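Local structure of putative Phosphate (Eubacterium rectale, 3DAO) at residues A246-A251 against A263-A268; L23-I28 against V230-D235. The protein is a putative phosphatase of the haloacid dehalogenase-like hydrolase family, its natural substrate not established. One frame throughout, in Å; residues are numbered along the deposited sequence.

Interaction 1: A246-A251 against A263-A268; sequences AGISYA and AKHTCA
Strands 248-251 and 265-267 run parallel, their axes 45° apart, with Y250 opposite H265 and A251 opposite T266. Three backbone bonds join them: H265 N to S249 O, A251 N to H265 O (3.0 Å), and C267 N to A251 O. Ahead of this ladder the side chains take over. S249 turns OG back between its own N and carbonyl carbon (chi1 65°), where it accepts the N-H of K264 at 2.9 Å from N to OG while also bonding the carbonyl of L243. The K264 chain, bent once at its second torsion and extended thereafter, runs back past S249 OG and brings NZ to 2.7 Å from A246 O, the carbonyl that follows helix 240-245. The two strands and helix 257-262 between them form a beta-alpha-beta unit, the repeating element of the Rossmann-like HAD core, and 265-267 is the outermost strand at this end of the sheet. On one face Y250 and H265 lie alongside each other and point the same way; CE2 of Y250 comes 3.5 Å from CB of H265, and the ring planes are inclined at 33°. I248 CG1 meets the edge of the imidazole at CD2 (4.0 Å). Cutting Y250 back to an alanine would remove the ring, and H265 would probably lose its flat neighbour, with parts of F233 and V278 uncovered. A251, on the opposite face from Y250, meets the methyl of A263 from the loop ahead of the edge strand, CB to CB 3.7 Å.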
loop_
_atom_site.group_PDB
_atom_site.type_symbol
_atom_site.label_atom_id
_atom_site.label_comp_id
_atom_site.label_asym_id
_atom_site.label_seq_id
_atom_site.Cartn_x
_atom_site.Cartn_y
_atom_site.Cartn_z
ATOM N N ALA A 246 16.886 -2.868 -3.897
ATOM C CA ALA A 246 17.129 -1.827 -4.924
ATOM C C ALA A 246 18.629 -1.495 -4.971
ATOM O O ALA A 246 19.289 -1.432 -3.939
ATOM C CB ALA A 246 16.317 -0.561 -4.624
ATOM N N GLY A 247 19.148 -1.284 -6.172
ATOM C CA GLY A 247 20.573 -0.962 -6.364
ATOM C C GLY A 247 20.989 0.249 -5.555
ATOM O O GLY A 247 22.114 0.326 -5.031
ATOM N N ILE A 248 20.074 1.204 -5.475
ATOM C CA ILE A 248 20.254 2.424 -4.680
ATOM C C ILE A 248 18.931 2.696 -4.003
ATOM O O ILE A 248 17.862 2.423 -4.542
ATOM C CB ILE A 248 20.780 3.649 -5.521
ATOM C CG1 ILE A 248 21.360 4.718 -4.604
ATOM C CG2 ILE A 248 19.733 4.212 -6.428
ATOM C CD1 ILE A 248 22.134 5.854 -5.331
ATOM N N SER A 249 19.009 3.212 -2.792
ATOM C CA SER A 249 17.835 3.504 -2.017
ATOM C C SER A 249 18.104 4.545 -0.963
ATOM O O SER A 249 19.254 4.735 -0.526
ATOM C CB SER A 249 17.281 2.237 -1.377
ATOM O OG SER A 249 18.193 1.694 -0.427
ATOM N N TYR A 250 17.018 5.200 -0.583
ATOM C CA TYR A 250 17.034 6.276 0.399
ATOM C C TYR A 250 15.935 6.143 1.408
ATOM O O TYR A 250 14.761 5.909 1.051
ATOM C CB TYR A 250 16.866 7.653 -0.282
ATOM C CG TYR A 250 17.979 7.981 -1.237
ATOM C CD1 TYR A 250 18.000 7.411 -2.510
ATOM C CD2 TYR A 250 19.049 8.801 -0.846
ATOM C CE1 TYR A 250 19.046 7.681 -3.390
ATOM C CE2 TYR A 250 20.117 9.063 -1.726
ATOM C CZ TYR A 250 20.089 8.489 -2.998
ATOM O OH TYR A 250 21.095 8.700 -3.911
ATOM N N ALA A 251 16.338 6.304 2.671
ATOM C CA ALA A 251 15.445 6.430 3.800
ATOM C C ALA A 251 15.379 7.841 4.294
ATOM O O ALA A 251 16.401 8.523 4.439
ATOM C CB ALA A 251 15.894 5.527 4.983
ATOM N N ALA A 263 18.526 1.023 3.926
ATOM C CA ALA A 263 18.723 1.915 2.743
ATOM C C ALA A 263 20.179 2.187 2.453
ATOM O O ALA A 263 21.001 2.222 3.367
ATOM C CB ALA A 263 18.013 3.231 2.982
ATOM N N LYS A 264 20.528 2.451 1.195
ATOM C CA LYS A 264 21.931 2.776 0.913
ATOM C C LYS A 264 22.310 4.152 1.463
ATOM O O LYS A 264 23.449 4.361 1.866
ATOM C CB LYS A 264 22.268 2.715 -0.589
ATOM C CG LYS A 264 22.486 1.316 -1.181
ATOM C CD LYS A 264 21.270 0.410 -1.136
ATOM C CE LYS A 264 21.575 -0.922 -1.823
ATOM N NZ LYS A 264 20.524 -1.965 -1.592
ATOM N N HIS A 265 21.361 5.088 1.489
ATOM C CA HIS A 265 21.596 6.447 2.004
ATOM C C HIS A 265 20.381 6.996 2.683
ATOM O O HIS A 265 19.289 6.404 2.656
ATOM C CB HIS A 265 21.916 7.417 0.842
ATOM C CG HIS A 265 22.986 6.928 -0.070
ATOM N ND1 HIS A 265 24.325 6.990 0.258
ATOM C CD2 HIS A 265 22.919 6.359 -1.301
ATOM C CE1 HIS A 265 25.031 6.474 -0.736
ATOM N NE2 HIS A 265 24.203 6.079 -1.688
ATOM N N THR A 266 20.547 8.168 3.256
ATOM C CA THR A 266 19.424 8.850 3.862
ATOM C C THR A 266 19.169 10.155 3.124
ATOM O O THR A 266 20.056 10.707 2.461
ATOM C CB THR A 266 19.641 9.161 5.351
ATOM O OG1 THR A 266 20.706 10.094 5.468
ATOM C CG2 THR A 266 20.015 7.890 6.130
ATOM N N CYS A 267 17.957 10.640 3.244
ATOM C CA CYS A 267 17.613 11.956 2.738
ATOM C C CYS A 267 16.842 12.653 3.836
ATOM O O CYS A 267 16.451 12.026 4.828
ATOM C CB CYS A 267 16.808 11.914 1.406
ATOM S SG CYS A 267 15.223 11.124 1.482
ATOM N N ALA A 268 16.600 13.940 3.637
ATOM C CA ALA A 268 15.894 14.753 4.629
ATOM C C ALA A 268 14.430 14.377 4.748
ATOM O O ALA A 268 13.863 13.759 3.839
ATOM C CB ALA A 268 16.028 16.270 4.274
#

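Interaction 2: L23-I28 against V230-D235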
loop_
_atom_site.group_PDB
_atom_site.type_symbol
_atom_site.label_atom_id
_atom_site.label_comp_id
_atom_site.label_asym_id
_atom_site.label_seq_id
_atom_site.Cartn_x
_atom_site.Cartn_y
_atom_site.Cartn_z
ATOM N N LEU A 23 14.642 2.985 -13.218
ATOM C CA LEU A 23 13.326 3.027 -12.521
ATOM C C LEU A 23 13.424 3.556 -11.097
ATOM O O LEU A 23 14.300 3.158 -10.307
ATOM C CB LEU A 23 12.701 1.615 -12.509
ATOM C CG LEU A 23 11.286 1.388 -11.944
ATOM C CD1 LEU A 23 10.634 0.140 -12.631
ATOM C CD2 LEU A 23 11.256 1.250 -10.394
ATOM N N ILE A 24 12.520 4.462 -10.784
ATOM C CA ILE A 24 12.408 5.016 -9.419
ATOM C C ILE A 24 11.064 4.669 -8.806
ATOM O O ILE A 24 10.050 4.799 -9.459
ATOM C CB ILE A 24 12.617 6.531 -9.383
ATOM C CG1 ILE A 24 13.987 6.876 -9.932
ATOM C CG2 ILE A 24 12.442 7.062 -7.952
ATOM C CD1 ILE A 24 14.128 8.393 -10.295
ATOM N N ALA A 25 11.090 4.116 -7.593
ATOM C CA ALA A 25 9.852 3.849 -6.848
ATOM C C ALA A 25 9.914 4.601 -5.522
ATOM O O ALA A 25 10.951 4.632 -4.877
ATOM C CB ALA A 25 9.648 2.354 -6.610
ATOM N N THR A 26 8.791 5.178 -5.136
ATOM C CA THR A 26 8.678 5.869 -3.871
ATOM C C THR A 26 7.334 5.650 -3.221
ATOM O O THR A 26 6.313 5.530 -3.920
ATOM C CB THR A 26 8.917 7.404 -4.020
ATOM O OG1 THR A 26 8.873 8.026 -2.730
ATOM C CG2 THR A 26 7.863 8.082 -4.912
ATOM N N ASP A 27 7.336 5.503 -1.882
ATOM C CA ASP A 27 6.056 5.554 -1.176
ATOM C C ASP A 27 5.740 7.035 -0.951
ATOM O O ASP A 27 6.474 7.925 -1.396
ATOM C CB ASP A 27 5.851 4.611 0.052
ATOM C CG ASP A 27 6.891 4.738 1.124
ATOM O OD1 ASP A 27 7.724 5.655 1.047
ATOM O OD2 ASP A 27 6.837 3.903 2.084
ATOM N N ILE A 28 4.633 7.282 -0.287
ATOM C CA ILE A 28 4.110 8.609 -0.179
ATOM C C ILE A 28 4.054 9.151 1.224
ATOM O O ILE A 28 4.642 10.199 1.551
ATOM C CB ILE A 28 2.659 8.612 -0.759
ATOM C CG1 ILE A 28 2.687 8.138 -2.226
ATOM C CG2 ILE A 28 1.998 9.982 -0.613
ATOM C CD1 ILE A 28 1.321 7.969 -2.863
ATOM N N VAL A 230 17.329 -0.056 -10.153
ATOM C CA VAL A 230 16.219 0.579 -9.420
ATOM C C VAL A 230 16.676 1.453 -8.256
ATOM O O VAL A 230 17.625 1.126 -7.552
ATOM C CB VAL A 230 15.246 -0.514 -8.852
ATOM C CG1 VAL A 230 14.170 0.078 -7.981
ATOM C CG2 VAL A 230 14.592 -1.368 -9.990
ATOM N N CYS A 231 15.975 2.569 -8.077
ATOM C CA CYS A 231 16.137 3.434 -6.908
ATOM C C CYS A 231 14.801 3.522 -6.155
ATOM O O CYS A 231 13.805 3.896 -6.740
ATOM C CB CYS A 231 16.610 4.836 -7.299
ATOM S SG CYS A 231 16.693 6.023 -5.959
ATOM N N CYS A 232 14.813 3.160 -4.866
ATOM C CA CYS A 232 13.642 3.241 -3.979
ATOM C C CYS A 232 13.832 4.245 -2.845
ATOM O O CYS A 232 14.913 4.416 -2.299
ATOM C CB CYS A 232 13.314 1.870 -3.362
ATOM S SG CYS A 232 12.826 0.617 -4.562
ATOM N N PHE A 233 12.732 4.890 -2.508
ATOM C CA PHE A 233 12.641 5.815 -1.398
ATOM C C PHE A 233 11.600 5.303 -0.436
ATOM O O PHE A 233 10.513 4.886 -0.832
ATOM C CB PHE A 233 12.187 7.211 -1.834
ATOM C CG PHE A 233 13.167 7.906 -2.712
ATOM C CD1 PHE A 233 13.103 7.764 -4.087
ATOM C CD2 PHE A 233 14.171 8.713 -2.162
ATOM C CE1 PHE A 233 14.004 8.412 -4.911
ATOM C CE2 PHE A 233 15.079 9.357 -2.996
ATOM C CZ PHE A 233 15.005 9.196 -4.356
ATOM N N GLY A 234 11.930 5.342 0.841
ATOM C CA GLY A 234 10.997 4.885 1.866
ATOM C C GLY A 234 11.191 5.422 3.264
ATOM O O GLY A 234 12.118 6.174 3.549
ATOM N N ASP A 235 10.237 5.079 4.123
ATOM C CA ASP A 235 10.253 5.561 5.504
ATOM C C ASP A 235 9.703 4.599 6.553
ATOM O O ASP A 235 9.680 4.938 7.732
ATOM C CB ASP A 235 9.448 6.850 5.624
ATOM C CG ASP A 235 7.952 6.651 5.506
ATOM O OD1 ASP A 235 7.504 5.604 5.011
ATOM O OD2 ASP A 235 7.199 7.565 5.924
#
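L23 and V230 open a parallel pairing, their side chains lying side by side: CD2 of L23 rests 4.0 Å from CG1 of V230, and on the same face A25 CB lies against C232 SG. The strands, only 13° apart, are laced by C231 N to L23 O, A25 N to C231 O and F233 N to A25 O, with a long, weak bond of 3.4 Å from D27 N to F233 O as they begin to part. The other face is more uneven. F233 is its large bump, with CG beside its own N (chi1 -66°), a turn that carries the ring back along the sheet toward I24. There the CG2 methyl of I24 meets the ring edge in plane, 3.7 Å from CE1, while the shorter C231 puts CB near I24 CG1. The hollow beside the base of F233 is taken by T26, whose OG1 approaches F233 CB at 3.5 Å and bonds D27 O at 2.7 Å, on a lone pair. Past the strand ends two carboxylates converge, D27 OD2 lying 3.5 Å from D235 OD1 with their planes 78° apart. K212 forms a salt bridge with D27 OD2, close to which D239 also lies, and T31 bonds D27 OD1. D27 fits the first aspartate of the HAD DxDx(T/V) motif, so it is probably the nucleophile. Strand 57-61 continues the sheet beyond 23-26 and strand 248-252 beyond 230-234, while helix 274-281 covers the face bearing I24 and F233.

In the fold
Interactions 1 and 2 are two seams of one sheet, separated by that between strands 230-234 and 248-252, their centres about 9 Å apart. Y250 N lies 2.8 Å from C232 O, and Y250 O 2.9 Å from G234 N, both probable hydrogen bonds. Side chains knit the same border: CG2 of I248 packs 3.3 Å from CB of C231, and the rings of Y250 and F233 meet beneath helix 274-281. The seams differ in setting. Interaction 2 is buried and ends at D27 and D235, by the probable HAD active site; interaction 1 is partly exposed and carries the sheet to its edge, although the C267 side chain approaches, without contacting, the probable aspartate motif.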